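PDB 5UR2: bifunctional protein PutA from Bdellovibrio bacteriovorus, which probably oxidises L-proline to L-glutamate in two steps, through a flavin-dependent proline dehydrogenase and an NAD-dependent L-glutamate gamma-semialdehyde dehydrogenase. Local coordinates for residues N136-T141 against M400-P405; F117-S122 against M381-A386; R742-M747 against I951-G956; V634-A639 against T712-T717. All coordinates share one frame; numbering follows the deposited sequence.

Contact 1 (N136-T141 against M400-P405). With P5F (N-propargylglycine-modified flavin adenine dinucleotide), chain F.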
# COMPACT_ATOMS: atom_id res chain seq x y z
N ASN B 136 -53.01 -23.38 -37.71
CA ASN B 136 -52.37 -22.28 -38.42
C ASN B 136 -51.11 -22.73 -39.15
O ASN B 136 -50.22 -21.91 -39.38
CB ASN B 136 -52.08 -21.13 -37.45
CG ASN B 136 -53.35 -20.35 -37.10
OD1 ASN B 136 -54.15 -20.79 -36.27
ND2 ASN B 136 -53.55 -19.19 -37.74
N LYS B 137 -51.01 -24.02 -39.48
CA LYS B 137 -49.94 -24.58 -40.32
C LYS B 137 -48.56 -24.52 -39.67
O LYS B 137 -47.56 -24.35 -40.36
CB LYS B 137 -49.87 -23.90 -41.69
CG LYS B 137 -51.14 -23.81 -42.49
CD LYS B 137 -51.76 -25.16 -42.69
CE LYS B 137 -52.59 -25.14 -43.95
NZ LYS B 137 -51.69 -24.96 -45.13
N MET B 138 -48.50 -24.71 -38.35
CA MET B 138 -47.23 -24.76 -37.62
C MET B 138 -47.23 -25.99 -36.72
O MET B 138 -48.24 -26.29 -36.08
CB MET B 138 -47.02 -23.51 -36.74
CG MET B 138 -46.85 -22.19 -37.50
SD MET B 138 -46.47 -20.79 -36.41
CE MET B 138 -47.97 -20.63 -35.45
N THR B 139 -46.08 -26.66 -36.65
CA THR B 139 -45.95 -27.76 -35.71
C THR B 139 -45.13 -27.29 -34.51
O THR B 139 -44.93 -26.08 -34.32
CB THR B 139 -45.36 -29.00 -36.41
OG1 THR B 139 -45.21 -30.07 -35.46
CG2 THR B 139 -44.02 -28.70 -37.05
N PHE B 140 -44.63 -28.23 -33.70
CA PHE B 140 -44.10 -27.87 -32.40
C PHE B 140 -43.03 -28.88 -32.00
O PHE B 140 -42.94 -29.98 -32.55
CB PHE B 140 -45.22 -27.86 -31.34
CG PHE B 140 -45.84 -29.22 -31.09
CD1 PHE B 140 -45.26 -30.12 -30.20
CD2 PHE B 140 -46.99 -29.60 -31.77
CE1 PHE B 140 -45.83 -31.38 -29.98
CE2 PHE B 140 -47.57 -30.85 -31.56
CZ PHE B 140 -47.00 -31.74 -30.66
N THR B 141 -42.23 -28.50 -31.01
CA THR B 141 -41.44 -29.45 -30.24
C THR B 141 -41.62 -29.07 -28.78
O THR B 141 -41.47 -27.90 -28.43
CB THR B 141 -39.96 -29.48 -30.65
OG1 THR B 141 -39.27 -30.49 -29.89
CG2 THR B 141 -39.27 -28.12 -30.44
N MET B 400 -42.73 -24.84 -40.47
CA MET B 400 -42.32 -24.07 -39.31
C MET B 400 -42.66 -24.84 -38.04
O MET B 400 -43.80 -25.29 -37.87
CB MET B 400 -43.00 -22.69 -39.28
CG MET B 400 -42.80 -21.92 -37.96
SD MET B 400 -41.09 -21.40 -37.62
CE MET B 400 -40.79 -20.50 -39.15
N ARG B 401 -41.67 -24.99 -37.16
CA ARG B 401 -41.84 -25.70 -35.90
C ARG B 401 -41.57 -24.74 -34.76
O ARG B 401 -40.51 -24.10 -34.72
CB ARG B 401 -40.91 -26.91 -35.81
CG ARG B 401 -41.07 -27.71 -34.53
CD ARG B 401 -40.18 -28.97 -34.51
NE ARG B 401 -40.26 -29.72 -35.75
CZ ARG B 401 -41.21 -30.61 -36.01
NH1 ARG B 401 -42.16 -30.87 -35.12
NH2 ARG B 401 -41.22 -31.25 -37.18
N GLU B 402 -42.51 -24.63 -33.83
CA GLU B 402 -42.37 -23.75 -32.67
C GLU B 402 -41.83 -24.53 -31.49
O GLU B 402 -42.39 -25.56 -31.10
CB GLU B 402 -43.70 -23.11 -32.29
CG GLU B 402 -44.14 -21.95 -33.15
CD GLU B 402 -45.34 -21.24 -32.55
OE1 GLU B 402 -46.40 -21.89 -32.50
OE2 GLU B 402 -45.22 -20.06 -32.15
N TYR B 403 -40.75 -24.02 -30.90
CA TYR B 403 -40.27 -24.50 -29.62
C TYR B 403 -41.30 -24.18 -28.54
O TYR B 403 -41.63 -23.02 -28.32
CB TYR B 403 -38.92 -23.85 -29.30
CG TYR B 403 -38.23 -24.45 -28.12
CD1 TYR B 403 -37.55 -25.66 -28.22
CD2 TYR B 403 -38.25 -23.79 -26.89
CE1 TYR B 403 -36.90 -26.20 -27.11
CE2 TYR B 403 -37.61 -24.32 -25.78
CZ TYR B 403 -36.94 -25.53 -25.89
OH TYR B 403 -36.31 -26.06 -24.79
N ALA B 404 -41.80 -25.22 -27.87
CA ALA B 404 -42.98 -25.11 -27.03
C ALA B 404 -42.63 -25.42 -25.58
O ALA B 404 -42.72 -26.58 -25.14
CB ALA B 404 -44.08 -26.04 -27.54
N PRO B 405 -42.23 -24.42 -24.80
CA PRO B 405 -41.91 -24.69 -23.40
C PRO B 405 -43.17 -24.95 -22.60
O PRO B 405 -44.21 -24.32 -22.82
CB PRO B 405 -41.21 -23.41 -22.93
CG PRO B 405 -40.98 -22.59 -24.18
CD PRO B 405 -42.05 -23.01 -25.14
PA P5F F . -29.58 -13.46 -33.95
O1A P5F F . -29.34 -13.41 -35.50
O2A P5F F . -29.82 -12.21 -33.27
O5B P5F F . -28.42 -13.99 -33.15
C5B P5F F . -28.23 -13.81 -31.75
C4B P5F F . -27.15 -14.79 -31.27
O4B P5F F . -25.85 -14.44 -31.68
C3B P5F F . -27.03 -14.99 -29.79
O3B P5F F . -28.01 -15.81 -29.28
C2B P5F F . -25.68 -15.58 -29.66
O2B P5F F . -25.74 -16.93 -29.94
C1B P5F F . -24.92 -14.89 -30.74
N9A P5F F . -24.15 -13.76 -30.29
C8A P5F F . -24.60 -12.62 -29.64
N7A P5F F . -23.56 -11.80 -29.43
C5A P5F F . -22.40 -12.37 -29.95
C6A P5F F . -21.05 -12.00 -30.00
N6A P5F F . -20.62 -10.75 -29.45
N1A P5F F . -20.14 -12.81 -30.56
C2A P5F F . -20.50 -14.00 -31.10
N3A P5F F . -21.81 -14.40 -31.04
C4A P5F F . -22.76 -13.64 -30.49
N1 P5F F . -29.59 -22.45 -27.97
C2 P5F F . -28.67 -23.41 -27.43
O2 P5F F . -27.40 -22.99 -27.10
N3 P5F F . -29.05 -24.78 -27.25
C4 P5F F . -30.35 -25.25 -27.58
O4 P5F F . -30.65 -26.60 -27.37
C4X P5F F . -31.33 -24.23 -28.14
N5 P5F F . -32.73 -24.56 -28.39
C5X P5F F . -33.45 -23.67 -29.32
C6 P5F F . -34.64 -24.19 -30.06
C7 P5F F . -35.28 -23.36 -31.02
C7M P5F F . -36.49 -23.89 -31.77
C8 P5F F . -34.80 -22.04 -31.28
C8M P5F F . -35.46 -21.14 -32.30
C9 P5F F . -33.67 -21.55 -30.58
C9A P5F F . -32.99 -22.41 -29.57
N10 P5F F . -31.81 -21.91 -28.87
C10 P5F F . -30.93 -22.89 -28.31
C1' P5F F . -31.42 -20.48 -28.87
C2' P5F F . -30.63 -20.09 -30.13
O2' P5F F . -29.40 -20.71 -30.08
C3' P5F F . -30.42 -18.59 -30.33
O3' P5F F . -29.69 -18.10 -29.26
C4' P5F F . -31.71 -17.77 -30.42
O4' P5F F . -32.68 -18.60 -30.94
C5' P5F F . -31.58 -16.43 -31.16
O5' P5F F . -30.76 -16.49 -32.31
P P5F F . -31.08 -15.76 -33.73
O1P P5F F . -30.50 -16.42 -35.04
O2P P5F F . -32.64 -15.59 -33.61
O3P P5F F . -30.75 -14.18 -33.40
C21 P5F F . -33.33 -24.88 -25.86
C22 P5F F . -33.07 -24.81 -27.19
C23 P5F F . -32.59 -25.86 -24.94
O HOH W 1 -45.27 -24.63 -41.53
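Arg-401 sends its guanidinium across to the neighbouring strand, where NH1 donates to Phe-140 O at 2.8 Å. The chain starts out extended and bends at chi3 (-47°), which swings NE round. Phe-140 O lies in the guanidinium plane, though NH1 stands above the carbonyl plane. Thr-139 CG2 sits over one guanidinium face, toward its rim, 3.4 Å from Arg-401 NH1. NE makes a salt bridge with Glu-378. The backbones pair in parallel: Thr-139 N bonds to Met-400 O, Glu-402 N to Thr-139 O, Thr-141 N to Glu-402 O, and Ala-404 N to Thr-141 O. Ahead of these bonds a water donates to Lys-137 O at 2.6 Å and accepts from Met-400 N at 2.8 Å. On the face that carries Phe-140, Met-138 lies beside Met-400, CG to CG 4.1 Å. Met-138 CE reaches Glu-402 OE1 at 3.6 Å, while Glu-402 OE2 is salt-bridged to Lys-390. On the other face Thr-141 CG2 meets Tyr-403 CD1 at 3.7 Å. Tyr-403 continues to the modified flavin, OH to C21 3.4 Å, and this OH is hydrogen-bonded to Lys-198. The first and eighth strands of the proline dehydrogenase TIM barrel join here, closing it. Arg-401 and Glu-402 are both buried, and each has an opposite charge as partner, which probably offsets the cost of burying ions at this seam.

Contact 2 (F117-S122 against M381-A386). With P5F (N-propargylglycine-modified flavin adenine dinucleotide), chain F.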
# COMPACT_ATOMS: atom_id res chain seq x y z
N PHE B 117 -44.41 -16.68 -23.66
CA PHE B 117 -43.34 -17.55 -24.13
C PHE B 117 -43.48 -18.99 -23.67
O PHE B 117 -42.71 -19.85 -24.12
CB PHE B 117 -41.97 -17.02 -23.69
CG PHE B 117 -41.72 -15.58 -24.08
CD1 PHE B 117 -41.60 -15.22 -25.41
CD2 PHE B 117 -41.60 -14.60 -23.11
CE1 PHE B 117 -41.37 -13.90 -25.77
CE2 PHE B 117 -41.36 -13.27 -23.46
CZ PHE B 117 -41.25 -12.92 -24.79
N ILE B 118 -44.44 -19.30 -22.80
CA ILE B 118 -44.63 -20.65 -22.28
C ILE B 118 -46.02 -21.10 -22.68
O ILE B 118 -47.01 -20.43 -22.37
CB ILE B 118 -44.44 -20.68 -20.75
CG1 ILE B 118 -42.99 -20.35 -20.42
CG2 ILE B 118 -44.82 -22.04 -20.17
CD1 ILE B 118 -42.84 -19.60 -19.15
N THR B 119 -46.10 -22.24 -23.38
CA THR B 119 -47.38 -22.65 -23.94
C THR B 119 -48.34 -23.08 -22.85
O THR B 119 -49.56 -23.01 -23.05
CB THR B 119 -47.18 -23.78 -24.96
OG1 THR B 119 -46.71 -24.95 -24.27
CG2 THR B 119 -46.15 -23.38 -26.00
N GLY B 120 -47.83 -23.55 -21.72
CA GLY B 120 -48.67 -23.97 -20.62
C GLY B 120 -47.83 -24.42 -19.45
O GLY B 120 -46.64 -24.74 -19.59
N GLU B 121 -48.47 -24.43 -18.27
CA GLU B 121 -47.81 -24.91 -17.06
C GLU B 121 -47.74 -26.43 -17.00
O GLU B 121 -46.96 -26.97 -16.21
CB GLU B 121 -48.54 -24.42 -15.80
CG GLU B 121 -48.36 -22.96 -15.47
CD GLU B 121 -48.75 -22.65 -14.03
OE1 GLU B 121 -48.56 -21.50 -13.59
OE2 GLU B 121 -49.25 -23.57 -13.33
N SER B 122 -48.55 -27.12 -17.78
CA SER B 122 -48.60 -28.57 -17.80
C SER B 122 -48.88 -29.02 -19.23
O SER B 122 -49.40 -28.25 -20.04
CB SER B 122 -49.70 -29.09 -16.87
OG SER B 122 -50.98 -28.68 -17.32
N MET B 381 -38.55 -21.65 -34.62
CA MET B 381 -38.54 -20.41 -33.85
C MET B 381 -39.19 -20.66 -32.50
O MET B 381 -39.98 -21.59 -32.34
CB MET B 381 -39.31 -19.30 -34.56
CG MET B 381 -38.73 -18.85 -35.87
SD MET B 381 -39.72 -17.51 -36.55
CE MET B 381 -38.95 -17.34 -38.15
N LEU B 382 -38.88 -19.79 -31.54
CA LEU B 382 -39.45 -19.93 -30.21
C LEU B 382 -40.90 -19.48 -30.20
O LEU B 382 -41.28 -18.53 -30.90
CB LEU B 382 -38.64 -19.12 -29.20
CG LEU B 382 -37.15 -19.39 -29.06
CD1 LEU B 382 -36.61 -18.45 -28.02
CD2 LEU B 382 -36.85 -20.83 -28.66
N TYR B 383 -41.73 -20.19 -29.43
CA TYR B 383 -43.11 -19.77 -29.23
C TYR B 383 -43.17 -18.32 -28.72
O TYR B 383 -42.39 -17.92 -27.86
CB TYR B 383 -43.80 -20.73 -28.25
CG TYR B 383 -45.19 -20.32 -27.80
CD1 TYR B 383 -46.31 -20.51 -28.60
CD2 TYR B 383 -45.37 -19.74 -26.54
CE1 TYR B 383 -47.57 -20.12 -28.17
CE2 TYR B 383 -46.61 -19.35 -26.10
CZ TYR B 383 -47.71 -19.54 -26.92
OH TYR B 383 -48.93 -19.15 -26.44
N GLY B 384 -44.07 -17.53 -29.32
CA GLY B 384 -44.26 -16.14 -28.93
C GLY B 384 -43.25 -15.15 -29.50
O GLY B 384 -43.43 -13.94 -29.30
N MET B 385 -42.21 -15.61 -30.19
CA MET B 385 -41.17 -14.75 -30.74
C MET B 385 -41.40 -14.56 -32.23
O MET B 385 -41.83 -15.48 -32.92
CB MET B 385 -39.77 -15.36 -30.53
CG MET B 385 -39.19 -15.15 -29.16
SD MET B 385 -39.02 -13.40 -28.81
CE MET B 385 -37.80 -13.00 -30.02
N ALA B 386 -41.11 -13.35 -32.71
CA ALA B 386 -41.01 -13.09 -34.15
C ALA B 386 -42.28 -13.46 -34.89
O ALA B 386 -42.25 -14.01 -36.00
CB ALA B 386 -39.81 -13.84 -34.76
PA P5F F . -29.58 -13.46 -33.95
O1A P5F F . -29.34 -13.41 -35.50
O2A P5F F . -29.82 -12.21 -33.27
O5B P5F F . -28.42 -13.99 -33.15
C5B P5F F . -28.23 -13.81 -31.75
C4B P5F F . -27.15 -14.79 -31.27
O4B P5F F . -25.85 -14.44 -31.68
C3B P5F F . -27.03 -14.99 -29.79
O3B P5F F . -28.01 -15.81 -29.28
C2B P5F F . -25.68 -15.58 -29.66
O2B P5F F . -25.74 -16.93 -29.94
C1B P5F F . -24.92 -14.89 -30.74
N9A P5F F . -24.15 -13.76 -30.29
C8A P5F F . -24.60 -12.62 -29.64
N7A P5F F . -23.56 -11.80 -29.43
C5A P5F F . -22.40 -12.37 -29.95
C6A P5F F . -21.05 -12.00 -30.00
N6A P5F F . -20.62 -10.75 -29.45
N1A P5F F . -20.14 -12.81 -30.56
C2A P5F F . -20.50 -14.00 -31.10
N3A P5F F . -21.81 -14.40 -31.04
C4A P5F F . -22.76 -13.64 -30.49
N1 P5F F . -29.59 -22.45 -27.97
C2 P5F F . -28.67 -23.41 -27.43
O2 P5F F . -27.40 -22.99 -27.10
N3 P5F F . -29.05 -24.78 -27.25
C4 P5F F . -30.35 -25.25 -27.58
O4 P5F F . -30.65 -26.60 -27.37
C4X P5F F . -31.33 -24.23 -28.14
N5 P5F F . -32.73 -24.56 -28.39
C5X P5F F . -33.45 -23.67 -29.32
C6 P5F F . -34.64 -24.19 -30.06
C7 P5F F . -35.28 -23.36 -31.02
C7M P5F F . -36.49 -23.89 -31.77
C8 P5F F . -34.80 -22.04 -31.28
C8M P5F F . -35.46 -21.14 -32.30
C9 P5F F . -33.67 -21.55 -30.58
C9A P5F F . -32.99 -22.41 -29.57
N10 P5F F . -31.81 -21.91 -28.87
C10 P5F F . -30.93 -22.89 -28.31
C1' P5F F . -31.42 -20.48 -28.87
C2' P5F F . -30.63 -20.09 -30.13
O2' P5F F . -29.40 -20.71 -30.08
C3' P5F F . -30.42 -18.59 -30.33
O3' P5F F . -29.69 -18.10 -29.26
C4' P5F F . -31.71 -17.77 -30.42
O4' P5F F . -32.68 -18.60 -30.94
C5' P5F F . -31.58 -16.43 -31.16
O5' P5F F . -30.76 -16.49 -32.31
P P5F F . -31.08 -15.76 -33.73
O1P P5F F . -30.50 -16.42 -35.04
O2P P5F F . -32.64 -15.59 -33.61
O3P P5F F . -30.75 -14.18 -33.40
C21 P5F F . -33.33 -24.88 -25.86
C22 P5F F . -33.07 -24.81 -27.19
C23 P5F F . -32.59 -25.86 -24.94
O HOH W 2 -40.76 -19.66 -26.21
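Phe-117 and Gly-384 bring their CA atoms within 5.1 Å, where an irregular segment crosses a type II turn from Leu-382 to Met-385, with Gly-384 at positive phi (81°). Met-385 N closes the turn on Leu-382 O at 3.1 Å. No direct hydrogen bond joins the two segments. Instead, one water donates to Phe-117 O and to Tyr-383 O, both at 2.9 Å. Tyr-383 and Phe-117 carry the packing. In Tyr-383, CG anti to the backbone N (chi1 172°) sets the ring against Thr-119. Thr-119 CG2 stands over the centre of the ring, 3.7 Å from Tyr-383 CG and 13° off the ring normal, a CH-pi contact. The same ring turns an edge to the backbone, with Tyr-383 CD2 3.5 Å from Phe-117 C. Thr-119 OG1 is spent on Pro-405 O. Phe-117 meets Tyr-383 O at its ring edge, near the ring plane. Beyond that, Phe-117 CE1 comes 3.9 Å from Met-385 SD, an oblique Met-aromatic contact. Tyr-36 packs edge-to-face with Phe-117. Just before the turn, Leu-382 CD2 touches the flavin at C8, 3.5 Å away. Leu-382 N is bonded to His-355, and Leu-382 O to Lys-390. The turn follows strand 379-382, the seventh of the barrel. Cofactor contact beside a turn at the C-terminal end of a strand is typical of TIM barrels, whose active sites lie at that end.

Contact 3 (R742-M747 against I951-G956)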
# COMPACT_ATOMS: atom_id res chain seq x y z
N ARG B 742 7.43 -12.48 15.88
CA ARG B 742 6.16 -12.22 15.24
C ARG B 742 5.51 -13.54 14.87
O ARG B 742 6.15 -14.40 14.26
CB ARG B 742 6.32 -11.36 14.00
CG ARG B 742 5.01 -11.30 13.20
CD ARG B 742 5.05 -10.26 12.13
NE ARG B 742 5.10 -8.93 12.70
CZ ARG B 742 5.71 -7.90 12.12
NH1 ARG B 742 6.34 -8.06 10.94
NH2 ARG B 742 5.71 -6.72 12.73
N CYS B 743 4.23 -13.68 15.22
CA CYS B 743 3.43 -14.85 14.86
C CYS B 743 2.46 -14.50 13.74
O CYS B 743 1.75 -13.50 13.83
CB CYS B 743 2.65 -15.37 16.06
SG CYS B 743 3.69 -16.03 17.36
N ILE B 744 2.44 -15.32 12.69
CA ILE B 744 1.47 -15.21 11.62
C ILE B 744 0.61 -16.47 11.69
O ILE B 744 1.06 -17.54 11.27
CB ILE B 744 2.16 -15.06 10.25
CG1 ILE B 744 3.16 -13.90 10.31
CG2 ILE B 744 1.12 -14.81 9.15
CD1 ILE B 744 4.12 -13.82 9.10
N ILE B 745 -0.62 -16.35 12.21
CA ILE B 745 -1.40 -17.48 12.72
C ILE B 745 -2.77 -17.55 12.05
O ILE B 745 -3.50 -16.55 12.03
CB ILE B 745 -1.60 -17.39 14.24
CG1 ILE B 745 -0.27 -17.29 14.98
CG2 ILE B 745 -2.38 -18.59 14.74
CD1 ILE B 745 0.51 -18.56 14.96
N GLU B 746 -3.15 -18.74 11.58
CA GLU B 746 -4.52 -19.03 11.13
C GLU B 746 -5.02 -20.26 11.89
O GLU B 746 -4.33 -21.28 11.93
CB GLU B 746 -4.53 -19.27 9.61
CG GLU B 746 -5.91 -19.60 9.00
CD GLU B 746 -5.82 -20.17 7.57
OE1 GLU B 746 -4.91 -19.79 6.78
OE2 GLU B 746 -6.65 -21.03 7.25
N MET B 747 -6.21 -20.16 12.52
CA MET B 747 -6.64 -21.16 13.50
C MET B 747 -8.04 -21.76 13.29
O MET B 747 -8.55 -22.43 14.20
CB MET B 747 -6.58 -20.58 14.91
CG MET B 747 -5.19 -20.53 15.49
SD MET B 747 -5.26 -19.72 17.07
CE MET B 747 -5.81 -18.10 16.58
N ILE B 951 -4.55 -14.16 13.66
CA ILE B 951 -4.03 -12.80 13.75
C ILE B 951 -2.89 -12.66 12.75
O ILE B 951 -2.05 -13.56 12.62
CB ILE B 951 -3.58 -12.44 15.18
CG1 ILE B 951 -3.11 -10.98 15.23
CG2 ILE B 951 -2.51 -13.40 15.67
CD1 ILE B 951 -3.52 -10.20 16.47
N GLY B 952 -2.89 -11.55 12.00
CA GLY B 952 -1.80 -11.21 11.10
C GLY B 952 -1.71 -12.02 9.82
O GLY B 952 -0.70 -11.90 9.11
N SER B 953 -2.71 -12.84 9.50
CA SER B 953 -2.65 -13.74 8.34
C SER B 953 -3.81 -13.42 7.40
O SER B 953 -4.94 -13.86 7.62
CB SER B 953 -2.71 -15.21 8.77
OG SER B 953 -2.65 -16.08 7.66
N LYS B 954 -3.53 -12.65 6.36
CA LYS B 954 -4.47 -12.41 5.27
C LYS B 954 -3.74 -12.80 3.97
O LYS B 954 -3.21 -11.94 3.26
CB LYS B 954 -4.93 -10.96 5.28
CG LYS B 954 -6.16 -10.70 4.45
CD LYS B 954 -7.33 -11.56 4.91
CE LYS B 954 -8.66 -10.91 4.53
NZ LYS B 954 -9.79 -11.90 4.67
N THR B 955 -3.68 -14.10 3.68
CA THR B 955 -2.83 -14.63 2.62
C THR B 955 -3.33 -14.21 1.25
O THR B 955 -4.53 -13.97 1.05
CB THR B 955 -2.76 -16.17 2.68
OG1 THR B 955 -4.06 -16.73 2.42
CG2 THR B 955 -2.33 -16.64 4.08
N GLY B 956 -2.40 -14.12 0.29
CA GLY B 956 -2.80 -13.80 -1.06
C GLY B 956 -3.39 -12.41 -1.25
O GLY B 956 -4.15 -12.19 -2.20
O HOH W 3 -5.11 -17.18 6.49
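Ser-953 directs its CB toward strand 742-746. CB rests 3.6 Å from Ile-745 O and 3.9 Å from Ile-744 CG2. OG is anti to the backbone N (chi1 -180°) and comes 4.2 Å from Glu-746 CB. It bonds to a water at 2.9 Å. That water donates to Glu-746 OE1 at 2.6 Å, so serine and glutamate are joined through it. Glu-746 is itself extended beyond CG and carries its carboxylate out to this water. Beside this link the backbones form one antiparallel hydrogen-bonded pair. Ile-745 N donates to Ile-951 O at 3.2 Å in a nearly straight bond. Ile-951 N returns a bond to Ile-745 O at 3.1 Å. Gly-952 then takes positive phi (73°), and the chain turns across the strand. Ile-744 CG2 lies against Gly-952 O, 3.4 Å away. The side chains of Ile-745 and Ile-951 share one face, and Met-727 of helix 720-730 touches both. Val-740 of the second subunit packs on Ile-951, which places the pair next to the dimer interface. Glu-746 is a predicted active-site residue of the aldehyde dehydrogenase, and its side chain lies close to that of Cys-780, the other one predicted. The water link therefore ties a loop serine to the probable catalytic carboxylate, with no direct hydrogen bond between the two side chains, and may help to set where OE1 lies.

Contact 4 (V634-A639 against T712-T717)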
# COMPACT_ATOMS: atom_id res chain seq x y z
N VAL B 634 15.51 -15.68 10.55
CA VAL B 634 15.09 -17.07 10.34
C VAL B 634 13.60 -17.19 10.62
O VAL B 634 13.11 -16.74 11.67
CB VAL B 634 15.90 -18.03 11.23
CG1 VAL B 634 15.33 -19.43 11.12
CG2 VAL B 634 17.40 -18.04 10.82
N THR B 635 12.87 -17.80 9.68
CA THR B 635 11.43 -17.96 9.80
C THR B 635 11.09 -19.43 10.02
O THR B 635 11.48 -20.27 9.21
CB THR B 635 10.72 -17.43 8.55
OG1 THR B 635 10.95 -16.03 8.47
CG2 THR B 635 9.22 -17.71 8.61
N ALA B 636 10.35 -19.71 11.08
CA ALA B 636 9.86 -21.06 11.35
C ALA B 636 8.50 -21.22 10.68
O ALA B 636 7.60 -20.41 10.91
CB ALA B 636 9.75 -21.31 12.85
N VAL B 637 8.37 -22.24 9.84
CA VAL B 637 7.15 -22.51 9.09
C VAL B 637 6.56 -23.84 9.57
O VAL B 637 7.18 -24.90 9.42
CB VAL B 637 7.42 -22.54 7.58
CG1 VAL B 637 6.21 -23.07 6.82
CG2 VAL B 637 7.79 -21.13 7.09
N ILE B 638 5.38 -23.77 10.16
CA ILE B 638 4.69 -24.94 10.71
C ILE B 638 3.36 -25.05 9.98
O ILE B 638 2.41 -24.30 10.26
CB ILE B 638 4.52 -24.82 12.23
CG1 ILE B 638 5.91 -24.64 12.86
CG2 ILE B 638 3.79 -26.04 12.84
CD1 ILE B 638 5.93 -24.85 14.34
N ALA B 639 3.29 -25.98 9.02
CA ALA B 639 2.26 -25.99 8.01
C ALA B 639 1.28 -27.13 8.23
O ALA B 639 1.63 -28.16 8.82
CB ALA B 639 2.86 -26.12 6.60
N THR B 712 12.80 -15.43 14.34
CA THR B 712 12.21 -14.10 14.40
C THR B 712 10.73 -14.09 14.07
O THR B 712 9.98 -13.28 14.61
CB THR B 712 12.93 -13.15 13.44
OG1 THR B 712 12.80 -13.63 12.10
CG2 THR B 712 14.40 -13.09 13.79
N THR B 713 10.30 -14.99 13.19
CA THR B 713 8.95 -15.01 12.67
C THR B 713 8.46 -16.45 12.66
O THR B 713 9.19 -17.36 12.26
CB THR B 713 8.96 -14.40 11.26
OG1 THR B 713 9.58 -13.12 11.33
CG2 THR B 713 7.55 -14.29 10.68
N ILE B 714 7.22 -16.65 13.11
CA ILE B 714 6.60 -17.98 13.12
C ILE B 714 5.33 -17.91 12.28
O ILE B 714 4.42 -17.14 12.60
CB ILE B 714 6.28 -18.45 14.55
CG1 ILE B 714 7.57 -18.52 15.38
CG2 ILE B 714 5.58 -19.79 14.50
CD1 ILE B 714 7.35 -18.47 16.91
N ALA B 715 5.26 -18.72 11.22
CA ALA B 715 4.04 -18.87 10.43
C ALA B 715 3.46 -20.24 10.75
O ALA B 715 4.09 -21.27 10.49
CB ALA B 715 4.31 -18.72 8.94
N PHE B 716 2.28 -20.25 11.36
CA PHE B 716 1.61 -21.47 11.78
C PHE B 716 0.16 -21.42 11.35
O PHE B 716 -0.54 -20.44 11.62
CB PHE B 716 1.65 -21.68 13.30
CG PHE B 716 0.63 -22.68 13.79
CD1 PHE B 716 0.87 -24.05 13.68
CD2 PHE B 716 -0.58 -22.25 14.31
CE1 PHE B 716 -0.08 -24.97 14.12
CE2 PHE B 716 -1.54 -23.15 14.74
CZ PHE B 716 -1.29 -24.52 14.65
N THR B 717 -0.29 -22.48 10.69
CA THR B 717 -1.69 -22.65 10.37
C THR B 717 -2.14 -24.02 10.85
O THR B 717 -1.54 -25.03 10.47
CB THR B 717 -1.95 -22.47 8.88
OG1 THR B 717 -1.74 -21.09 8.55
CG2 THR B 717 -3.37 -22.89 8.53
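Thr-713 O and Ala-715 O accept from Ala-636 N and Ile-638 N, at 2.9 and 2.8 Å respectively, in a parallel strand pair of a mixed sheet, consistent with the Rossmann-type fold of an aldehyde dehydrogenase. In return Ala-636 O takes Ala-715 N at 2.9 Å. Ile-638 O takes Thr-717 N in a longer bond of 3.3 Å. At the start of the pair, Val-634 O accepts from Thr-712 N at 3.0 Å. All five donors approach nearly along the C=O axis. The intervening residues Thr-635 and Val-637 form their backbone bonds with strand 661-665 instead, so strand 634-638 is held from both flanks. The threonine hydroxyls differ. Thr-713 OG1 and Thr-712 O are both bonded to Arg-632 NH1, and the two hydroxyls of Thr-712 and Thr-713 share a weak bond. Thr-635 lies side by side with Thr-713. Its OG1 is buried with no polar partner in the model and meets Thr-713 CB at 3.8 Å. Thr-717, at the far end, touches the predicted active-site Glu-746. On the face opposite Thr-635 and Thr-713, with Ala-636 and Ile-714, Ile-638 CG2 sits at the edge of the Phe-716 ring, in its plane, 3.6 Å from CD1.

Contacts 1 and 2 belong to the flavin-binding half and contacts 3 and 4 to the aldehyde dehydrogenase half, about 41 Å away or more between nearest atoms. Within each half the neighbours touch. Strands 400-406 and 379-382 adjoin in the barrel, and Pro-405 O meets Thr-119 N at 2.9 Å. Strand 711-717 likewise lies next to 742-746. Contacts 1 and 4 are buried parallel strand pairs, but contact 1 adds salt-bridged charges where contact 4 is mostly apolar with threonines. Contact 2 is also buried, yet relies on ring packing and water. Contact 3 is partly buried, with a single antiparallel pair, and alone of the four meets the second subunit.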